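Local coordinates for protein GlcNAc Inducible Gene 2, GIG2 (Candida albicans, PDB 6AKZ) that binds an iron(III) ion and is probably an oxygenase of the DUF1479 family in the cupin clan, at residues I22-L26 and W201-S207; V35-W39 and L287-F291; I90-I94 and H142-I148; F149-S153 and Y371-T375. The contacts are given in a common frame with arbitrary orientation. Residues are numbered along the deposited sequence.

How the contacts relate
Following the chain from the N terminus, helix 18-26 comes first and meets residues 201-207 in contact 1; the next helix, 32-56, meets residues 287-291 in contact 2. Their segments alternate, so the two loops cross, and they touch where Lys23 NZ lies 2.7 Å from Pro289 O, a probable hydrogen bond. Contact 3, joining the end of strand 87-91 to the start of helix 143-153, is nested inside both loops but on the opposite side of the chain's centre. Contact 4 takes up the end of the same helix and ties it to residues 371-375, where strand 367-371 runs out into a loop; it crosses contacts 1 and 2. Contacts 3 and 4 hold this helix beside the main sheet.

Contact 1 of 4, residues I22-L26 and W201-S207; sequences IKQRL and WEDIMYS
Residues 22-26 form the last helical turn of helix 18-26, with Leu26 N bonded to Ile22 O at 3.0 Å. Facing them, helix 199-202 ends at Trp201-Glu202, the chain breaks from helical geometry at Asp203 (phi/psi -70/142), and a second helix starts at Ile204. The closest CA pair is Ile22 and Glu202, 6.4 Å apart. Asp203 is the N-cap of the second helix: its OD2 accepts from Tyr206 N at 2.9 Å. Arg25, with chi1 and chi2 t and chi3 p, reaches across to this break. Its NH2 donates to Trp201 O at 2.9 Å and its NH1 to Glu202 O at 3.2 Å, while a weak bond joins NH2 to Ser207 OG at 3.0 Å. The arrangement is a helix-helix junction in which a guanidinium satisfies backbone carbonyls exposed at a helix C-terminus; it joins the N-terminal helix to the chain that follows iron ligands His192 and Asp194. Ile204 CD1 covers one face of the guanidinium, 3.5 Å from Arg25 NE. Apolar contacts flank it: Ile22 CD1 lies 4.0 Å from Glu202 CG, Leu26 CD2 lies 3.6 Å from Ser207 CB, and Leu26 CD1 meets the edge of the Trp201 indole, 3.8 Å from CD1. Beyond the two segments, Trp201 NE1 donates to Met286 O, and the Glu202 carboxylate forms a salt bridge with Arg18 and a hydrogen bond with Tyr237 OH.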
# COMPACT_ATOMS: atom_id res chain seq x y z
N ILE A 22 11.72 -8.49 -21.36
CA ILE A 22 10.56 -8.08 -20.52
C ILE A 22 9.64 -7.13 -21.33
O ILE A 22 8.45 -7.34 -21.44
CB ILE A 22 10.96 -7.38 -19.23
CG1 ILE A 22 11.95 -8.19 -18.35
CG2 ILE A 22 9.72 -6.99 -18.43
CD1 ILE A 22 11.49 -9.52 -17.88
N LYS A 23 10.21 -6.11 -21.97
CA LYS A 23 9.39 -5.23 -22.77
C LYS A 23 8.68 -5.96 -23.88
O LYS A 23 7.52 -5.72 -24.16
CB LYS A 23 10.21 -4.06 -23.33
CG LYS A 23 10.81 -3.12 -22.33
CD LYS A 23 11.45 -1.94 -23.05
CE LYS A 23 11.72 -0.78 -22.12
NZ LYS A 23 12.12 0.42 -22.97
N GLN A 24 9.37 -6.89 -24.55
CA GLN A 24 8.71 -7.60 -25.63
C GLN A 24 7.71 -8.63 -25.17
O GLN A 24 6.76 -8.89 -25.91
CB GLN A 24 9.69 -8.14 -26.66
CG GLN A 24 10.29 -7.00 -27.49
CD GLN A 24 11.75 -7.20 -27.80
OE1 GLN A 24 12.32 -8.28 -27.60
NE2 GLN A 24 12.38 -6.14 -28.30
N ARG A 25 7.86 -9.13 -23.94
CA ARG A 25 6.78 -9.91 -23.29
C ARG A 25 5.52 -9.11 -23.01
O ARG A 25 4.40 -9.59 -23.21
CB ARG A 25 7.26 -10.54 -21.98
CG ARG A 25 6.41 -11.73 -21.51
CD ARG A 25 6.83 -12.14 -20.11
NE ARG A 25 6.18 -11.22 -19.20
CZ ARG A 25 6.71 -10.64 -18.12
NH1 ARG A 25 7.95 -10.86 -17.75
NH2 ARG A 25 5.95 -9.82 -17.40
N LEU A 26 5.69 -7.89 -22.54
CA LEU A 26 4.57 -7.04 -22.08
C LEU A 26 3.64 -6.47 -23.17
O LEU A 26 2.46 -6.46 -23.05
CB LEU A 26 5.15 -5.93 -21.21
CG LEU A 26 5.81 -6.38 -19.90
CD1 LEU A 26 6.54 -5.24 -19.22
CD2 LEU A 26 4.77 -6.97 -18.93
N TRP A 201 6.31 -4.84 -13.69
CA TRP A 201 6.70 -5.23 -15.01
C TRP A 201 7.28 -6.62 -15.11
O TRP A 201 6.84 -7.39 -16.00
CB TRP A 201 7.70 -4.25 -15.54
CG TRP A 201 7.24 -2.83 -15.73
CD1 TRP A 201 6.56 -2.33 -16.78
CD2 TRP A 201 7.46 -1.77 -14.84
NE1 TRP A 201 6.36 -0.98 -16.61
CE2 TRP A 201 6.94 -0.62 -15.44
CE3 TRP A 201 8.13 -1.65 -13.63
CZ2 TRP A 201 7.01 0.63 -14.82
CZ3 TRP A 201 8.25 -0.42 -13.06
CH2 TRP A 201 7.69 0.68 -13.63
N GLU A 202 8.17 -6.98 -14.23
CA GLU A 202 8.90 -8.23 -14.33
C GLU A 202 8.16 -9.48 -13.94
O GLU A 202 8.37 -10.51 -14.58
CB GLU A 202 10.16 -8.19 -13.49
CG GLU A 202 11.17 -9.27 -13.90
CD GLU A 202 12.43 -9.29 -13.09
OE1 GLU A 202 12.62 -8.44 -12.17
OE2 GLU A 202 13.25 -10.21 -13.42
N ASP A 203 7.40 -9.45 -12.85
CA ASP A 203 6.66 -10.64 -12.47
C ASP A 203 5.53 -10.94 -13.42
O ASP A 203 4.83 -10.02 -13.93
CB ASP A 203 6.16 -10.48 -11.01
CG ASP A 203 5.37 -11.70 -10.53
OD1 ASP A 203 5.96 -12.84 -10.54
OD2 ASP A 203 4.18 -11.55 -10.16
N ILE A 204 5.29 -12.23 -13.71
CA ILE A 204 4.20 -12.60 -14.58
C ILE A 204 2.80 -12.20 -14.10
O ILE A 204 2.06 -11.55 -14.83
CB ILE A 204 4.18 -14.12 -14.87
CG1 ILE A 204 5.46 -14.56 -15.59
CG2 ILE A 204 2.94 -14.49 -15.70
CD1 ILE A 204 5.80 -13.81 -16.83
N MET A 205 2.44 -12.62 -12.90
CA MET A 205 1.10 -12.37 -12.38
C MET A 205 0.95 -10.87 -12.05
O MET A 205 -0.07 -10.31 -12.39
CB MET A 205 0.80 -13.24 -11.16
CG MET A 205 0.69 -14.72 -11.54
SD MET A 205 -0.53 -15.04 -12.83
CE MET A 205 -2.04 -14.34 -12.21
N TYR A 206 2.02 -10.26 -11.52
CA TYR A 206 1.96 -8.81 -11.21
C TYR A 206 1.71 -8.03 -12.47
O TYR A 206 0.81 -7.18 -12.53
CB TYR A 206 3.20 -8.33 -10.50
CG TYR A 206 3.01 -7.24 -9.48
CD1 TYR A 206 1.91 -6.36 -9.53
CD2 TYR A 206 4.01 -7.01 -8.56
CE1 TYR A 206 1.82 -5.33 -8.59
CE2 TYR A 206 3.93 -5.95 -7.64
CZ TYR A 206 2.84 -5.12 -7.69
OH TYR A 206 2.73 -4.07 -6.78
N SER A 207 2.46 -8.31 -13.55
CA SER A 207 2.21 -7.62 -14.78
C SER A 207 0.88 -7.85 -15.44
O SER A 207 0.33 -6.90 -16.09
CB SER A 207 3.39 -7.93 -15.79
OG SER A 207 3.24 -9.23 -16.33

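Contact 2 of 4, residues V35-W39 and L287-F291; sequences VTASW and LRPFF
Aromatic stacking dominates this buried contact between one turn of helix 32-56 and the chain leaving helix 278-287. Trp39 (chi1 t, chi2 -97°) and Phe291 (chi1 m, chi2 -78°) both point toward the opposite segment and form an offset stack: the five-membered ring of Trp39 and the Phe291 ring have centroids 4.2 Å apart and planes at 15°. Two CH-pi contacts extend it, Phe291 CB lying 3.5 Å from the centroid of the Trp39 six-membered ring and Trp39 CB 4.0 Å from that of the Phe291 ring. Around the stack, Leu287 (m, t) sets CB 3.7 Å from Trp39 CE3 and CD2 3.9 Å from Val35 CG1; Val35 CG1 also meets the edge of the Phe291 ring, 3.9 Å from CE2. Hydrogen bonds run within each segment, none between them. Trp39 N bonds to Val35 O at 2.9 Å, and Ser38 OG donates to Val35 O at 2.6 Å; in 287-291, Phe290 N bonds to Leu287 O at 2.9 Å. Residues 288-290 keep helical phi/psi without the regular helical bonds, and Phe291 leaves them (-135/51). The closest CA pair is Trp39 and Leu287, 7.6 Å apart. Outside, Arg288 NE hydrogen-bonds Phe327 O and NH2 forms a salt bridge with Asp294, while Tyr303 and Tyr284 also meet Trp39. The arrangement is an offset aromatic stack in a hydrophobic core, holding helix 32-56 to this turn, away from the iron site.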
# COMPACT_ATOMS: atom_id res chain seq x y z
N VAL A 35 -1.28 0.94 -28.47
CA VAL A 35 -0.60 1.41 -27.26
C VAL A 35 -0.08 2.86 -27.45
O VAL A 35 -0.36 3.74 -26.63
CB VAL A 35 0.55 0.51 -26.82
CG1 VAL A 35 1.23 1.17 -25.64
CG2 VAL A 35 0.01 -0.90 -26.43
N THR A 36 0.67 3.08 -28.53
CA THR A 36 1.05 4.42 -28.92
C THR A 36 -0.12 5.41 -28.99
O THR A 36 0.01 6.48 -28.43
CB THR A 36 1.79 4.37 -30.27
OG1 THR A 36 2.88 3.46 -30.14
CG2 THR A 36 2.31 5.77 -30.65
N ALA A 37 -1.24 5.08 -29.62
CA ALA A 37 -2.35 6.00 -29.63
C ALA A 37 -2.83 6.28 -28.22
O ALA A 37 -3.15 7.43 -27.90
CB ALA A 37 -3.49 5.52 -30.45
N SER A 38 -2.82 5.23 -27.39
CA SER A 38 -3.36 5.30 -26.02
C SER A 38 -2.49 6.23 -25.14
O SER A 38 -3.02 6.91 -24.25
CB SER A 38 -3.48 3.90 -25.41
OG SER A 38 -2.24 3.41 -24.90
N TRP A 39 -1.17 6.19 -25.35
CA TRP A 39 -0.21 7.05 -24.69
C TRP A 39 -0.42 8.52 -25.00
O TRP A 39 -0.34 9.38 -24.13
CB TRP A 39 1.22 6.67 -25.07
CG TRP A 39 2.29 7.66 -24.52
CD1 TRP A 39 2.88 8.72 -25.19
CD2 TRP A 39 2.86 7.68 -23.19
NE1 TRP A 39 3.80 9.35 -24.37
CE2 TRP A 39 3.79 8.75 -23.13
CE3 TRP A 39 2.65 6.92 -22.03
CZ2 TRP A 39 4.52 9.04 -21.98
CZ3 TRP A 39 3.43 7.20 -20.91
CH2 TRP A 39 4.33 8.25 -20.88
N LEU A 287 3.45 2.55 -18.67
CA LEU A 287 3.94 2.81 -20.02
C LEU A 287 5.19 3.65 -20.13
O LEU A 287 5.81 3.68 -21.21
CB LEU A 287 2.84 3.46 -20.86
CG LEU A 287 1.58 2.64 -21.11
CD1 LEU A 287 0.54 3.38 -21.89
CD2 LEU A 287 1.87 1.36 -21.83
N ARG A 288 5.59 4.32 -19.07
CA ARG A 288 6.79 5.17 -19.13
C ARG A 288 8.11 4.51 -19.66
O ARG A 288 8.84 5.18 -20.40
CB ARG A 288 7.02 5.91 -17.85
CG ARG A 288 8.05 7.03 -17.93
CD ARG A 288 7.70 8.14 -18.86
NE ARG A 288 8.68 9.25 -18.70
CZ ARG A 288 8.79 10.30 -19.50
NH1 ARG A 288 8.03 10.39 -20.58
NH2 ARG A 288 9.67 11.27 -19.19
N PRO A 289 8.40 3.23 -19.31
CA PRO A 289 9.59 2.57 -19.89
C PRO A 289 9.55 2.47 -21.38
O PRO A 289 10.63 2.41 -21.97
CB PRO A 289 9.63 1.20 -19.20
CG PRO A 289 8.84 1.41 -17.93
CD PRO A 289 7.73 2.34 -18.33
N PHE A 290 8.37 2.50 -21.99
CA PHE A 290 8.20 2.45 -23.41
C PHE A 290 8.16 3.85 -24.07
O PHE A 290 8.29 3.95 -25.32
CB PHE A 290 6.91 1.74 -23.78
CG PHE A 290 6.83 0.33 -23.21
CD1 PHE A 290 6.32 0.09 -21.92
CD2 PHE A 290 7.28 -0.72 -23.93
CE1 PHE A 290 6.30 -1.17 -21.40
CE2 PHE A 290 7.24 -2.01 -23.40
CZ PHE A 290 6.72 -2.24 -22.15
N PHE A 291 7.89 4.89 -23.26
CA PHE A 291 7.75 6.25 -23.79
C PHE A 291 8.50 7.23 -22.94
O PHE A 291 7.92 8.22 -22.48
CB PHE A 291 6.27 6.62 -23.88
CG PHE A 291 5.47 5.74 -24.79
CD1 PHE A 291 5.53 5.89 -26.18
CD2 PHE A 291 4.67 4.75 -24.29
CE1 PHE A 291 4.77 5.10 -27.02
CE2 PHE A 291 3.89 3.96 -25.12
CZ PHE A 291 3.95 4.12 -26.51

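Contact 3 of 4, residues I90-I94 and H142-I148; sequences IENVI and HPNMKAI
This buried contact joins the end of strand 87-91 to the N-terminal turns of helix 143-153, beside the main sheet. Asn92 (phi/psi 70/35) turns the chain out of the strand, bringing Val93 to Asn144 with CA atoms 5.9 Å apart. Asn144 (chi1 m) donates from ND2 to Val93 O at 2.6 Å, a direct bond from the helix's first turn to the backbone after the strand. His142 is the helix N-cap, its ND1 accepting from Asn144 N at 3.0 Å. Ile94 (m, m) lays CD1 over a face of that imidazole, 3.5 Å from the ring centroid in a CH-pi contact, and 4.1 Å from Met145 CG. Further along the helix, Ile90 CD1 packs 3.9 Å from Ile148 CG2, which also lies 4.4 Å from Val93 CG2. Phe346 and Phe348 of the neighbouring strand continue this apolar layer, and Trp102 touches Ile94 and His142. The arrangement is that of a capped helix packed by its N-terminal half against a β-sheet.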
# COMPACT_ATOMS: atom_id res chain seq x y z
N ILE A 90 -10.94 9.65 6.48
CA ILE A 90 -12.17 9.43 7.26
C ILE A 90 -12.00 10.12 8.57
O ILE A 90 -11.10 9.78 9.40
CB ILE A 90 -12.39 7.95 7.46
CG1 ILE A 90 -12.39 7.18 6.14
CG2 ILE A 90 -13.67 7.71 8.28
CD1 ILE A 90 -12.40 5.68 6.31
N GLU A 91 -12.82 11.10 8.83
CA GLU A 91 -12.69 11.89 10.07
C GLU A 91 -13.43 11.31 11.27
O GLU A 91 -14.39 10.62 11.10
CB GLU A 91 -13.17 13.31 9.80
CG GLU A 91 -12.19 14.01 8.90
CD GLU A 91 -12.27 15.53 8.97
OE1 GLU A 91 -13.27 15.98 8.36
OE2 GLU A 91 -11.34 16.22 9.55
N ASN A 92 -12.89 11.47 12.48
CA ASN A 92 -13.60 11.20 13.69
C ASN A 92 -13.85 9.69 13.90
O ASN A 92 -14.88 9.25 14.39
CB ASN A 92 -14.95 11.99 13.75
CG ASN A 92 -14.77 13.52 13.75
OD1 ASN A 92 -13.99 14.09 14.49
ND2 ASN A 92 -15.57 14.18 12.99
N VAL A 93 -12.89 8.89 13.48
CA VAL A 93 -12.93 7.45 13.73
C VAL A 93 -12.71 7.16 15.22
O VAL A 93 -13.33 6.27 15.77
CB VAL A 93 -11.83 6.75 12.95
CG1 VAL A 93 -11.91 5.23 13.25
CG2 VAL A 93 -12.01 7.09 11.45
N ILE A 94 -11.82 7.90 15.85
CA ILE A 94 -11.48 7.70 17.27
C ILE A 94 -11.59 9.03 17.99
O ILE A 94 -11.11 10.05 17.48
CB ILE A 94 -10.05 7.16 17.45
CG1 ILE A 94 -9.78 5.89 16.64
CG2 ILE A 94 -9.73 6.90 18.94
CD1 ILE A 94 -10.59 4.74 17.02
N HIS A 142 -9.78 -1.55 17.62
CA HIS A 142 -10.88 -0.76 18.03
C HIS A 142 -12.06 -1.00 17.08
O HIS A 142 -11.86 -1.10 15.87
CB HIS A 142 -10.48 0.71 18.02
CG HIS A 142 -11.49 1.63 18.59
ND1 HIS A 142 -12.63 2.03 17.92
CD2 HIS A 142 -11.51 2.30 19.78
CE1 HIS A 142 -13.31 2.90 18.67
NE2 HIS A 142 -12.65 3.07 19.80
N PRO A 143 -13.28 -1.10 17.62
CA PRO A 143 -14.44 -1.42 16.76
C PRO A 143 -14.62 -0.47 15.57
O PRO A 143 -15.03 -0.90 14.47
CB PRO A 143 -15.66 -1.25 17.73
CG PRO A 143 -15.08 -1.32 19.07
CD PRO A 143 -13.73 -0.71 18.98
N ASN A 144 -14.30 0.80 15.79
CA ASN A 144 -14.39 1.80 14.73
C ASN A 144 -13.30 1.53 13.71
O ASN A 144 -13.47 1.81 12.52
CB ASN A 144 -14.23 3.21 15.31
CG ASN A 144 -15.46 3.67 16.07
OD1 ASN A 144 -16.44 2.93 16.19
ND2 ASN A 144 -15.42 4.89 16.59
N MET A 145 -12.16 1.00 14.09
CA MET A 145 -11.12 0.70 13.13
C MET A 145 -11.51 -0.56 12.35
O MET A 145 -11.39 -0.59 11.18
CB MET A 145 -9.77 0.49 13.78
CG MET A 145 -9.34 1.74 14.51
SD MET A 145 -8.83 2.94 13.31
CE MET A 145 -10.40 3.41 12.62
N LYS A 146 -11.96 -1.60 13.05
CA LYS A 146 -12.41 -2.77 12.30
C LYS A 146 -13.47 -2.38 11.24
O LYS A 146 -13.50 -2.92 10.14
CB LYS A 146 -13.01 -3.81 13.24
CG LYS A 146 -11.92 -4.43 14.16
CD LYS A 146 -12.56 -5.56 15.00
CE LYS A 146 -11.49 -6.37 15.69
NZ LYS A 146 -12.01 -7.56 16.41
N ALA A 147 -14.36 -1.50 11.63
CA ALA A 147 -15.44 -1.04 10.77
C ALA A 147 -14.92 -0.40 9.50
O ALA A 147 -15.39 -0.71 8.39
CB ALA A 147 -16.38 -0.08 11.51
N ILE A 148 -13.96 0.50 9.61
CA ILE A 148 -13.48 1.17 8.39
C ILE A 148 -12.73 0.22 7.50
O ILE A 148 -12.84 0.32 6.28
CB ILE A 148 -12.65 2.45 8.62
CG1 ILE A 148 -11.35 2.14 9.32
CG2 ILE A 148 -13.49 3.49 9.41
CD1 ILE A 148 -10.46 3.37 9.53

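Contact 4 of 4, residues F149-S153 and Y371-T375; sequences FKAMS and YYGQT
Phe149, in the closing turns of helix 143-153, points toward the extended, irregular chain after strand 367-371; its CA lies 7.0 Å from that of Gln374, the closest such pair. With chi1 m and chi2 85°, its ring reaches Tyr372 obliquely, centroids 4.8 Å apart and planes at 47°, and Phe149 CE1 lies 3.7 Å from Tyr372 CD2. Phe149 CE2 is 3.4 Å from Gly373 O and 3.8 Å from Gln374 CB. The contact lays the helix against the main sheet of this cupin-clan protein, where Phe348 meets Phe149 edge-to-face, not far from the bound iron. Met152 then sets CB 3.7 Å from Gln374 NE2. At Ser153, N bonds back to Phe149 O at 3.0 Å and OG donates to Lys150 O at 2.8 Å, while Ser153 CB is 3.7 Å from Gln374 NE2. Gln374, extended (t, t), places NE2 by Met152 and Ser153 and has OE1 bonded to Thr255 OG1; Gln171 NE2 bonds to Gly373 O and Tyr372 OH.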
# COMPACT_ATOMS: atom_id res chain seq x y z
N PHE A 149 -12.00 -0.73 8.05
CA PHE A 149 -11.39 -1.76 7.19
C PHE A 149 -12.44 -2.62 6.49
O PHE A 149 -12.25 -2.95 5.33
CB PHE A 149 -10.37 -2.56 7.99
CG PHE A 149 -9.06 -1.85 8.12
CD1 PHE A 149 -8.84 -0.91 9.11
CD2 PHE A 149 -8.06 -2.05 7.16
CE1 PHE A 149 -7.62 -0.21 9.21
CE2 PHE A 149 -6.81 -1.38 7.25
CZ PHE A 149 -6.60 -0.44 8.25
N LYS A 150 -13.53 -2.97 7.18
CA LYS A 150 -14.60 -3.72 6.55
C LYS A 150 -15.14 -2.91 5.38
O LYS A 150 -15.33 -3.43 4.29
CB LYS A 150 -15.75 -4.05 7.49
CG LYS A 150 -15.51 -5.13 8.49
CD LYS A 150 -16.73 -5.25 9.43
CE LYS A 150 -16.40 -5.68 10.88
NZ LYS A 150 -16.82 -4.67 11.93
N ALA A 151 -15.33 -1.62 5.57
CA ALA A 151 -15.94 -0.78 4.51
C ALA A 151 -14.97 -0.66 3.31
O ALA A 151 -15.36 -0.80 2.17
CB ALA A 151 -16.24 0.57 5.05
N MET A 152 -13.68 -0.48 3.59
CA MET A 152 -12.66 -0.45 2.51
C MET A 152 -12.59 -1.72 1.73
O MET A 152 -12.44 -1.67 0.50
CB MET A 152 -11.27 -0.06 3.00
CG MET A 152 -11.23 1.38 3.66
SD MET A 152 -12.08 2.70 2.86
CE MET A 152 -10.98 3.02 1.48
N SER A 153 -12.72 -2.85 2.40
CA SER A 153 -12.59 -4.17 1.76
C SER A 153 -13.68 -4.39 0.70
O SER A 153 -13.42 -5.10 -0.27
CB SER A 153 -12.63 -5.27 2.80
OG SER A 153 -13.95 -5.59 3.19
N TYR A 371 0.95 3.60 11.79
CA TYR A 371 0.79 2.93 10.51
C TYR A 371 0.02 1.64 10.66
O TYR A 371 0.33 0.84 11.54
CB TYR A 371 2.12 2.61 9.83
CG TYR A 371 2.81 3.91 9.33
CD1 TYR A 371 2.53 4.44 8.09
CD2 TYR A 371 3.64 4.62 10.18
CE1 TYR A 371 3.11 5.65 7.65
CE2 TYR A 371 4.24 5.81 9.74
CZ TYR A 371 3.97 6.33 8.50
OH TYR A 371 4.53 7.55 8.09
N TYR A 372 -0.97 1.45 9.78
CA TYR A 372 -1.79 0.21 9.73
C TYR A 372 -2.43 0.14 8.37
O TYR A 372 -3.22 1.02 8.05
CB TYR A 372 -2.80 0.23 10.93
CG TYR A 372 -3.60 -1.04 11.09
CD1 TYR A 372 -2.97 -2.31 10.93
CD2 TYR A 372 -4.92 -0.99 11.54
CE1 TYR A 372 -3.71 -3.48 11.12
CE2 TYR A 372 -5.67 -2.17 11.65
CZ TYR A 372 -5.05 -3.38 11.44
OH TYR A 372 -5.74 -4.57 11.55
N GLY A 373 -2.08 -0.90 7.56
CA GLY A 373 -2.49 -1.09 6.23
C GLY A 373 -3.52 -2.15 6.17
O GLY A 373 -3.76 -2.91 7.14
N GLN A 374 -4.19 -2.22 5.01
CA GLN A 374 -5.07 -3.32 4.74
C GLN A 374 -4.35 -4.50 4.14
O GLN A 374 -3.74 -4.37 3.08
CB GLN A 374 -6.16 -2.83 3.77
CG GLN A 374 -7.17 -3.93 3.45
CD GLN A 374 -8.38 -3.38 2.73
OE1 GLN A 374 -8.30 -3.06 1.60
NE2 GLN A 374 -9.55 -3.35 3.41
N THR A 375 -4.42 -5.65 4.81
CA THR A 375 -3.70 -6.83 4.44
C THR A 375 -4.74 -7.97 4.46
O THR A 375 -5.07 -8.55 5.49
CB THR A 375 -2.62 -7.10 5.49
OG1 THR A 375 -1.76 -5.95 5.60
CG2 THR A 375 -1.82 -8.33 5.13